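Local structure of major capsid protein (Paramecium bursaria Chlorella virus 1, 5TIP) at residues A[95-100]-A[172-177]. The protein self-assembles as trimers into the large icosahedral, glycosylated capsid shell of this chlorella-infecting DNA virus. Sequence-based numbering, arbitrary orientation.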
loop_
_atom_site.group_PDB
_atom_site.type_symbol
_atom_site.label_atom_id
_atom_site.label_comp_id
_atom_site.label_asym_id
_atom_site.label_seq_id
_atom_site.Cartn_x
_atom_site.Cartn_y
_atom_site.Cartn_z
ATOM N N VAL A 95 10.451 -9.381 25.157
ATOM C CA VAL A 95 10.179 -8.144 25.879
ATOM C C VAL A 95 8.855 -8.305 26.613
ATOM O O VAL A 95 7.866 -8.764 26.034
ATOM C CB VAL A 95 10.153 -6.921 24.937
ATOM C CG1 VAL A 95 9.272 -7.187 23.725
ATOM C CG2 VAL A 95 9.697 -5.676 25.684
ATOM N N GLU A 96 8.847 -7.955 27.898
ATOM C CA GLU A 96 7.699 -8.143 28.774
ATOM C C GLU A 96 7.216 -6.795 29.286
ATOM O O GLU A 96 8.020 -5.982 29.756
ATOM C CB GLU A 96 8.063 -9.053 29.950
ATOM C CG GLU A 96 6.929 -9.316 30.921
ATOM C CD GLU A 96 7.379 -10.130 32.116
ATOM O OE1 GLU A 96 8.590 -10.417 32.216
ATOM O OE2 GLU A 96 6.527 -10.478 32.958
ATOM N N LEU A 97 5.911 -6.559 29.192
ATOM C CA LEU A 97 5.287 -5.344 29.700
ATOM C C LEU A 97 4.656 -5.630 31.057
ATOM O O LEU A 97 3.899 -6.595 31.203
ATOM C CB LEU A 97 4.234 -4.819 28.724
ATOM C CG LEU A 97 3.421 -3.626 29.228
ATOM C CD1 LEU A 97 4.306 -2.395 29.356
ATOM C CD2 LEU A 97 2.237 -3.352 28.317
ATOM N N GLU A 98 4.966 -4.791 32.045
ATOM C CA GLU A 98 4.523 -4.994 33.419
ATOM C C GLU A 98 3.959 -3.699 33.986
ATOM O O GLU A 98 4.592 -2.645 33.874
ATOM C CB GLU A 98 5.684 -5.485 34.291
ATOM C CG GLU A 98 5.330 -5.695 35.749
ATOM C CD GLU A 98 6.541 -6.039 36.595
ATOM O OE1 GLU A 98 7.030 -7.185 36.501
ATOM O OE2 GLU A 98 7.009 -5.158 37.348
ATOM N N ILE A 99 2.778 -3.784 34.596
ATOM C CA ILE A 99 2.143 -2.658 35.275
ATOM C C ILE A 99 1.861 -3.069 36.713
ATOM O O ILE A 99 1.094 -4.010 36.956
ATOM C CB ILE A 99 0.848 -2.210 34.579
ATOM C CG1 ILE A 99 1.134 -1.712 33.161
ATOM C CG2 ILE A 99 0.148 -1.135 35.398
ATOM C CD1 ILE A 99 -0.112 -1.295 32.405
ATOM N N GLY A 100 2.472 -2.363 37.660
ATOM C CA GLY A 100 2.243 -2.649 39.068
ATOM C C GLY A 100 2.646 -4.049 39.470
ATOM O O GLY A 100 1.982 -4.668 40.311
ATOM N N VAL A 172 5.311 1.099 35.714
ATOM C CA VAL A 172 5.315 0.489 34.390
ATOM C C VAL A 172 6.752 0.126 34.049
ATOM O O VAL A 172 7.634 0.993 34.038
ATOM C CB VAL A 172 4.711 1.426 33.332
ATOM C CG1 VAL A 172 4.739 0.763 31.966
ATOM C CG2 VAL A 172 3.289 1.799 33.712
ATOM N N LYS A 173 6.994 -1.154 33.775
ATOM C CA LYS A 173 8.340 -1.642 33.529
ATOM C C LYS A 173 8.376 -2.499 32.271
ATOM O O LYS A 173 7.385 -3.135 31.901
ATOM C CB LYS A 173 8.870 -2.446 34.725
ATOM C CG LYS A 173 9.040 -1.620 35.989
ATOM C CD LYS A 173 9.750 -2.407 37.076
ATOM C CE LYS A 173 11.176 -2.731 36.666
ATOM N NZ LYS A 173 11.870 -3.566 37.683
ATOM N N LEU A 174 9.539 -2.508 31.624
ATOM C CA LEU A 174 9.817 -3.360 30.476
ATOM C C LEU A 174 11.013 -4.237 30.804
ATOM O O LEU A 174 12.035 -3.739 31.285
ATOM C CB LEU A 174 10.102 -2.532 29.221
ATOM C CG LEU A 174 8.949 -1.730 28.623
ATOM C CD1 LEU A 174 9.478 -0.753 27.592
ATOM C CD2 LEU A 174 7.925 -2.665 28.004
ATOM N N TYR A 175 10.886 -5.536 30.552
ATOM C CA TYR A 175 11.946 -6.500 30.827
ATOM C C TYR A 175 12.445 -7.062 29.502
ATOM O O TYR A 175 11.709 -7.767 28.805
ATOM C CB TYR A 175 11.442 -7.612 31.745
ATOM C CG TYR A 175 11.094 -7.122 33.129
ATOM C CD1 TYR A 175 12.061 -7.034 34.123
ATOM C CD2 TYR A 175 9.799 -6.732 33.440
ATOM C CE1 TYR A 175 11.744 -6.577 35.388
ATOM C CE2 TYR A 175 9.473 -6.275 34.699
ATOM C CZ TYR A 175 10.447 -6.199 35.671
ATOM O OH TYR A 175 10.120 -5.746 36.927
ATOM N N PHE A 176 13.689 -6.750 29.158
ATOM C CA PHE A 176 14.283 -7.201 27.911
ATOM C C PHE A 176 15.205 -8.389 28.156
ATOM O O PHE A 176 15.857 -8.490 29.198
ATOM C CB PHE A 176 15.062 -6.070 27.237
ATOM C CG PHE A 176 14.229 -4.860 26.931
ATOM C CD1 PHE A 176 13.529 -4.767 25.739
ATOM C CD2 PHE A 176 14.149 -3.811 27.831
ATOM C CE1 PHE A 176 12.764 -3.656 25.452
ATOM C CE2 PHE A 176 13.385 -2.695 27.549
ATOM C CZ PHE A 176 12.692 -2.617 26.357
ATOM N N THR A 177 15.257 -9.285 27.175
ATOM C CA THR A 177 16.203 -10.392 27.159
ATOM C C THR A 177 16.912 -10.373 25.817
ATOM O O THR A 177 16.260 -10.446 24.771
ATOM C CB THR A 177 15.501 -11.736 27.374
ATOM O OG1 THR A 177 14.848 -11.743 28.650
ATOM C CG2 THR A 177 16.501 -12.881 27.313
#
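The phenolic oxygen of Tyr-175 is gripped twice: it donates to Glu-98 OE2 across the strand pair, OH to OE2 3.2 Å, and accepts from Lys-173 NZ, 2.9 Å from OH on its own strand. The first bond reaches OE2 from above the carboxylate, 38° out of its plane. Lys-173 bends at chi3 (65°), which sets CE beside the phenol oxygen, while NZ stays 5.1 Å from OE2; lysine and glutamate are thus bridged through the hydroxyl rather than paired directly, although their opposite charges probably still attract. The ring runs diagonally to the Glu-98 side chain, with Glu-98 CB at its edge and in its plane, and with Glu-98 OE1 3.2 Å from Tyr-175 CE2. Glu-96, beside the ring's root, sends its carboxylate on to a salt bridge with Arg-103.

On the other face the side chains are apolar and buried: Leu-97 CD1 meets Leu-174 CD2 at 3.9 Å, and Val-95 CG2 approaches Phe-176 CE1 at 3.7 Å. Paired N-H···O bonds at Glu-96/Tyr-175 and Glu-98/Lys-173 fix the register, the shortest running from Lys-173 N to Glu-98 O (2.8 Å). With axes at 164°, these are the two central strands of a four-stranded antiparallel sheet, flanked by strands 54-58 and 102-108; a polar face backed by an apolar one is consistent with a wall of the N-terminal jelly roll in the double jelly-roll capsid fold.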